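Local coordinates for protein phenol hydroxylase component phN (Pseudomonas stutzeri, PDB 3U52) that probably hydroxylates phenol and related aromatic compounds at a carboxylate-rich diiron centre, as the large subunit of a bacterial multicomponent monooxygenase, at residues A[275-280]-A[333-338]; A[399-404]-A[445-450]. All blocks are in the same frame, centred on the assembly; numbering follows the deposited sequence.

Both contacts are buried, yet they illustrate two ways of building an interior. Contact 1, centred about 14 Å from the middle of the chain, joins two helices through methionine, leucine and tryptophan, with no hydrogen bond between its segments. Contact 2, about 17 Å out, joins irregular backbone: a zinc-binding loop meets the end of a short helix, and amide groups share the packing with an aromatic ring. Helix 254-283 links them, since it carries 275-280 and, one turn or so earlier, receives Cys402 and Ile404 of contact 2 on Arg271. Their nearest atoms are about 5 Å apart. Subunit interfaces weigh more on contact 2, where 445-450 meets two neighbouring chains.

Contact 1 (A[275-280]-A[333-338])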
loop_
_atom_site.group_PDB
_atom_site.type_symbol
_atom_site.label_atom_id
_atom_site.label_comp_id
_atom_site.label_asym_id
_atom_site.label_seq_id
_atom_site.Cartn_x
_atom_site.Cartn_y
_atom_site.Cartn_z
ATOM N N LEU A 275 -4.812 11.771 -30.915
ATOM C CA LEU A 275 -5.449 10.665 -30.218
ATOM C C LEU A 275 -5.918 10.977 -28.786
ATOM O O LEU A 275 -6.961 10.457 -28.351
ATOM C CB LEU A 275 -4.490 9.475 -30.153
ATOM C CG LEU A 275 -4.228 8.732 -31.452
ATOM C CD1 LEU A 275 -3.188 7.602 -31.178
ATOM C CD2 LEU A 275 -5.544 8.199 -32.040
ATOM N N VAL A 276 -5.134 11.778 -28.050
ATOM C CA VAL A 276 -5.482 12.243 -26.699
ATOM C C VAL A 276 -6.600 13.303 -26.710
ATOM O O VAL A 276 -7.444 13.293 -25.818
ATOM C CB VAL A 276 -4.262 12.801 -25.907
ATOM C CG1 VAL A 276 -4.615 12.997 -24.425
ATOM C CG2 VAL A 276 -3.094 11.866 -25.987
ATOM N N SER A 277 -6.617 14.191 -27.716
ATOM C CA SER A 277 -7.688 15.163 -27.826
ATOM C C SER A 277 -9.047 14.502 -27.858
ATOM O O SER A 277 -9.985 14.934 -27.189
ATOM C CB SER A 277 -7.519 16.089 -29.047
ATOM O OG SER A 277 -7.891 15.414 -30.211
ATOM N N MET A 278 -9.151 13.442 -28.649
ATOM C CA MET A 278 -10.385 12.658 -28.766
ATOM C C MET A 278 -10.763 11.942 -27.432
ATOM O O MET A 278 -11.931 11.886 -27.034
ATOM C CB MET A 278 -10.181 11.630 -29.890
ATOM C CG MET A 278 -11.287 10.695 -30.040
ATOM S SD MET A 278 -10.886 9.472 -31.308
ATOM C CE MET A 278 -9.787 8.391 -30.317
ATOM N N MET A 279 -9.776 11.344 -26.785
ATOM C CA MET A 279 -9.959 10.691 -25.474
ATOM C C MET A 279 -10.571 11.613 -24.436
ATOM O O MET A 279 -11.587 11.281 -23.778
ATOM C CB MET A 279 -8.577 10.201 -24.996
ATOM C CG MET A 279 -8.532 9.308 -23.759
ATOM S SD MET A 279 -8.819 10.147 -22.187
ATOM C CE MET A 279 -7.449 11.126 -21.693
ATOM N N MET A 280 -9.927 12.756 -24.232
ATOM C CA MET A 280 -10.361 13.632 -23.141
ATOM C C MET A 280 -11.704 14.341 -23.444
ATOM O O MET A 280 -12.489 14.564 -22.515
ATOM C CB MET A 280 -9.280 14.640 -22.723
ATOM C CG MET A 280 -9.035 15.781 -23.698
ATOM S SD MET A 280 -7.542 16.714 -23.266
ATOM C CE MET A 280 -8.078 17.690 -21.885
ATOM N N HIS A 333 -13.159 16.507 -32.495
ATOM C CA HIS A 333 -14.410 16.221 -33.205
ATOM C C HIS A 333 -14.162 15.484 -34.557
ATOM O O HIS A 333 -14.860 14.524 -34.883
ATOM C CB HIS A 333 -15.159 17.545 -33.434
ATOM C CG HIS A 333 -15.178 18.446 -32.219
ATOM N ND1 HIS A 333 -15.779 18.074 -31.029
ATOM C CD2 HIS A 333 -14.617 19.662 -32.004
ATOM C CE1 HIS A 333 -15.611 19.038 -30.136
ATOM N NE2 HIS A 333 -14.919 20.015 -30.702
ATOM N N GLN A 334 -13.167 15.936 -35.328
ATOM C CA GLN A 334 -12.742 15.228 -36.553
ATOM C C GLN A 334 -12.318 13.775 -36.265
ATOM O O GLN A 334 -12.718 12.821 -36.969
ATOM C CB GLN A 334 -11.590 15.999 -37.231
ATOM C CG GLN A 334 -12.013 17.358 -37.778
ATOM C CD GLN A 334 -10.836 18.241 -38.209
ATOM O OE1 GLN A 334 -9.741 18.192 -37.641
ATOM N NE2 GLN A 334 -11.085 19.081 -39.224
ATOM N N LEU A 335 -11.549 13.570 -35.212
ATOM C CA LEU A 335 -11.083 12.240 -34.900
ATOM C C LEU A 335 -12.206 11.340 -34.363
ATOM O O LEU A 335 -12.259 10.159 -34.698
ATOM C CB LEU A 335 -9.923 12.319 -33.898
ATOM C CG LEU A 335 -8.621 12.563 -34.646
ATOM C CD1 LEU A 335 -7.792 13.384 -33.741
ATOM C CD2 LEU A 335 -8.017 11.186 -34.857
ATOM N N TRP A 336 -13.127 11.891 -33.553
ATOM C CA TRP A 336 -14.117 11.002 -32.927
ATOM C C TRP A 336 -15.005 10.471 -34.015
ATOM O O TRP A 336 -15.349 9.287 -34.092
ATOM C CB TRP A 336 -14.951 11.728 -31.881
ATOM C CG TRP A 336 -15.994 10.859 -31.187
ATOM C CD1 TRP A 336 -17.374 10.954 -31.304
ATOM C CD2 TRP A 336 -15.748 9.762 -30.304
ATOM N NE1 TRP A 336 -17.980 10.012 -30.496
ATOM C CE2 TRP A 336 -17.008 9.292 -29.852
ATOM C CE3 TRP A 336 -14.575 9.166 -29.795
ATOM C CZ2 TRP A 336 -17.128 8.244 -28.948
ATOM C CZ3 TRP A 336 -14.704 8.123 -28.901
ATOM C CH2 TRP A 336 -15.971 7.676 -28.488
ATOM N N THR A 337 -15.408 11.382 -34.871
ATOM C CA THR A 337 -16.189 11.029 -36.082
ATOM C C THR A 337 -15.488 9.980 -37.063
ATOM O O THR A 337 -16.141 9.036 -37.593
ATOM C CB THR A 337 -16.731 12.420 -36.586
ATOM O OG1 THR A 337 -18.134 12.586 -36.341
ATOM C CG2 THR A 337 -16.233 12.915 -37.795
ATOM N N THR A 338 -14.176 10.069 -37.209
ATOM C CA THR A 338 -13.366 9.063 -37.897
ATOM C C THR A 338 -13.433 7.710 -37.212
ATOM O O THR A 338 -13.688 6.688 -37.868
ATOM C CB THR A 338 -11.907 9.540 -37.951
ATOM O OG1 THR A 338 -11.907 10.744 -38.734
ATOM C CG2 THR A 338 -10.966 8.498 -38.569
#
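Met278 and Trp336 bring the two helical segments nearest each other, their CA atoms 5.8 Å apart. The axes of 275-280 and 333-338 cross at -82°, almost perpendicular, with a closest approach of 8.5 Å, so the interface is confined to a small patch. Met278 and Leu335 make up most of it. Met278 CG lies anti to the backbone N (chi1 175°), which carries the chain across to the other helix, and a bend at the thioether (chi3 79°) turns the methyl aside. Met278 CG meets the indole at its edge, 3.6 Å from Trp336 CE3, while Met278 SD sits 5.4 Å from the centroid of the six-membered ring, also at the edge. Met278 SD also rests against Leu335, 4.0 Å from Leu335 CB. Leu335 CD1 reaches the other way, to 4.1 Å from Ser277 OG, whose polar partner is Ser274 O within its own helix. The indole is fixed from outside: NE1 bonds to Trp351 O and Tyr282 stacks on the ring. Phe339, further along helix 331-342, adds to the packing on Leu275 and Met278. The result is near-orthogonal helix packing in the predominantly helical hydroxylase fold, centred on an edge-on Met-aromatic contact.

Contact 2 (A[399-404]-A[445-450]); sequences CQVCQI and EKYIQA. With ZN (zinc ion), chain I.
Val401 and Tyr447 meet through their first torsions: CG1 of the valine lies anti to its own backbone N (chi1 170°), while the tyrosine ring swings to the side of its backbone N (chi1 -62°). Val401 CG2 thereby stands over one face of the ring, displaced toward the rim and 4.1 Å from Tyr447 CG, and Val401 CG1 comes to the same distance from Tyr447 CE1. The phenol end is held elsewhere, OH bonding to Asp181. Gln400 sets out in an extended direction, then folds at chi2 (63°), which lays its chain beside the carbonyl of Tyr447, with Gln400 CG 3.9 Å from Tyr447 O. Tyr447 O accepts the backbone N-H of Ala450, closing a type I beta turn. An alanine in place of Gln400 would probably open a gap beside the turn and leave the Tyr447 carbonyl without the side chain that lies along it.

The loop that presents Gln400 and Val401 is a CxxC zinc knuckle. Cys399 SG binds zinc at 2.4 Å and Cys402 SG at 2.3 Å, with Cys432 and Cys436 completing four thiolate ligands; 445-450 lies in the YHS domain. The N-H of Val401 points at Cys399 SG, with Val401 N 3.5 Å away, and Cys402 N adds a weak bond to it; such N-H groups would be expected to temper the negative charge on the sulfur. The metal and these bonds constrain the backbone from which Gln400 and Val401 project. Beyond the second cysteine, Gln403 takes a left-handed backbone conformation and sends an extended chain toward the turn, Gln403 NE2 lying 3.6 Å from Ala450 CB. Ser173 binds its OE1. Phe440 of helix 434-442 packs against Gln400, Val401 and Tyr447, while Gln449, turned from the loop, hydrogen-bonds to neighbouring subunits.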
loop_
_atom_site.group_PDB
_atom_site.type_symbol
_atom_site.label_atom_id
_atom_site.label_comp_id
_atom_site.label_asym_id
_atom_site.label_seq_id
_atom_site.Cartn_x
_atom_site.Cartn_y
_atom_site.Cartn_z
ATOM N N CYS A 399 -1.880 9.308 -44.384
ATOM C CA CYS A 399 -0.713 10.160 -44.608
ATOM C C CYS A 399 0.558 9.321 -44.666
ATOM O O CYS A 399 0.781 8.490 -43.802
ATOM C CB CYS A 399 -0.559 11.157 -43.458
ATOM S SG CYS A 399 0.794 12.343 -43.609
ATOM N N GLN A 400 1.433 9.616 -45.643
ATOM C CA GLN A 400 2.681 8.882 -45.807
ATOM C C GLN A 400 3.619 9.033 -44.553
ATOM O O GLN A 400 4.504 8.192 -44.314
ATOM C CB GLN A 400 3.421 9.386 -47.068
ATOM C CG GLN A 400 4.704 8.521 -47.463
ATOM C CD GLN A 400 4.335 7.090 -47.810
ATOM O OE1 GLN A 400 5.050 6.105 -47.480
ATOM N NE2 GLN A 400 3.274 6.959 -48.519
ATOM N N VAL A 401 3.417 10.079 -43.760
ATOM C CA VAL A 401 4.374 10.386 -42.654
ATOM C C VAL A 401 3.740 9.992 -41.310
ATOM O O VAL A 401 4.243 9.098 -40.635
ATOM C CB VAL A 401 4.877 11.862 -42.668
ATOM C CG1 VAL A 401 5.655 12.213 -41.387
ATOM C CG2 VAL A 401 5.746 12.158 -43.946
ATOM N N CYS A 402 2.607 10.584 -40.956
ATOM C CA CYS A 402 2.079 10.402 -39.584
ATOM C C CYS A 402 1.184 9.200 -39.550
ATOM O O CYS A 402 0.922 8.666 -38.458
ATOM C CB CYS A 402 1.369 11.691 -39.060
ATOM S SG CYS A 402 -0.196 12.095 -39.884
ATOM N N GLN A 403 0.806 8.717 -40.756
ATOM C CA GLN A 403 -0.130 7.596 -40.992
ATOM C C GLN A 403 -1.538 7.696 -40.461
ATOM O O GLN A 403 -2.237 6.714 -40.491
ATOM C CB GLN A 403 0.471 6.228 -40.620
ATOM C CG GLN A 403 1.946 6.149 -41.159
ATOM C CD GLN A 403 2.609 4.844 -40.879
ATOM O OE1 GLN A 403 1.946 3.877 -40.495
ATOM N NE2 GLN A 403 3.923 4.793 -41.062
ATOM N N ILE A 404 -1.980 8.867 -40.059
ATOM C CA ILE A 404 -3.381 9.064 -39.693
ATOM C C ILE A 404 -4.144 9.147 -41.062
ATOM O O ILE A 404 -3.595 9.667 -42.029
ATOM C CB ILE A 404 -3.541 10.373 -38.875
ATOM C CG1 ILE A 404 -2.689 10.299 -37.602
ATOM C CG2 ILE A 404 -5.054 10.619 -38.465
ATOM C CD1 ILE A 404 -2.725 11.537 -36.687
ATOM N N GLU A 445 13.902 9.165 -48.388
ATOM C CA GLU A 445 14.459 7.795 -48.356
ATOM C C GLU A 445 13.957 7.016 -47.130
ATOM O O GLU A 445 13.845 5.772 -47.143
ATOM C CB GLU A 445 15.994 7.842 -48.313
ATOM C CG GLU A 445 16.674 8.545 -49.557
ATOM C CD GLU A 445 16.690 10.117 -49.483
ATOM O OE1 GLU A 445 16.763 10.747 -50.585
ATOM O OE2 GLU A 445 16.654 10.727 -48.371
ATOM N N LYS A 446 13.683 7.758 -46.061
ATOM C CA LYS A 446 13.163 7.166 -44.845
ATOM C C LYS A 446 11.665 6.899 -44.988
ATOM O O LYS A 446 11.229 5.758 -44.867
ATOM C CB LYS A 446 13.498 8.087 -43.654
ATOM C CG LYS A 446 13.022 7.571 -42.305
ATOM C CD LYS A 446 13.711 8.379 -41.133
ATOM C CE LYS A 446 13.459 7.631 -39.856
ATOM N NZ LYS A 446 14.243 8.138 -38.693
ATOM N N TYR A 447 10.871 7.943 -45.290
ATOM C CA TYR A 447 9.404 7.791 -45.323
ATOM C C TYR A 447 8.792 6.871 -46.402
ATOM O O TYR A 447 7.690 6.319 -46.195
ATOM C CB TYR A 447 8.695 9.165 -45.280
ATOM C CG TYR A 447 9.070 9.763 -43.998
ATOM C CD1 TYR A 447 8.519 9.256 -42.798
ATOM C CD2 TYR A 447 10.088 10.755 -43.941
ATOM C CE1 TYR A 447 8.950 9.779 -41.556
ATOM C CE2 TYR A 447 10.527 11.266 -42.737
ATOM C CZ TYR A 447 9.958 10.763 -41.556
ATOM O OH TYR A 447 10.453 11.277 -40.402
ATOM N N ILE A 448 9.505 6.663 -47.518
ATOM C CA ILE A 448 9.025 5.711 -48.537
ATOM C C ILE A 448 9.035 4.264 -48.052
ATOM O O ILE A 448 8.431 3.376 -48.704
ATOM C CB ILE A 448 9.803 5.824 -49.927
ATOM C CG1 ILE A 448 11.258 5.330 -49.782
ATOM C CG2 ILE A 448 9.659 7.236 -50.451
ATOM C CD1 ILE A 448 12.128 5.404 -51.053
ATOM N N GLN A 449 9.682 4.017 -46.894
ATOM C CA GLN A 449 9.690 2.673 -46.306
ATOM C C GLN A 449 8.491 2.316 -45.471
ATOM O O GLN A 449 8.245 1.118 -45.191
ATOM C CB GLN A 449 10.889 2.485 -45.426
ATOM C CG GLN A 449 12.218 2.515 -46.120
ATOM C CD GLN A 449 13.326 2.655 -45.090
ATOM O OE1 GLN A 449 13.515 1.765 -44.266
ATOM N NE2 GLN A 449 14.052 3.767 -45.123
ATOM N N ALA A 450 7.681 3.316 -45.154
ATOM C CA ALA A 450 6.560 3.115 -44.245
ATOM C C ALA A 450 5.638 1.893 -44.547
ATOM O O ALA A 450 5.233 1.637 -45.705
ATOM C CB ALA A 450 5.778 4.437 -44.136
HETATM ZN ZN ZN I . 0.435 13.486 -41.557
#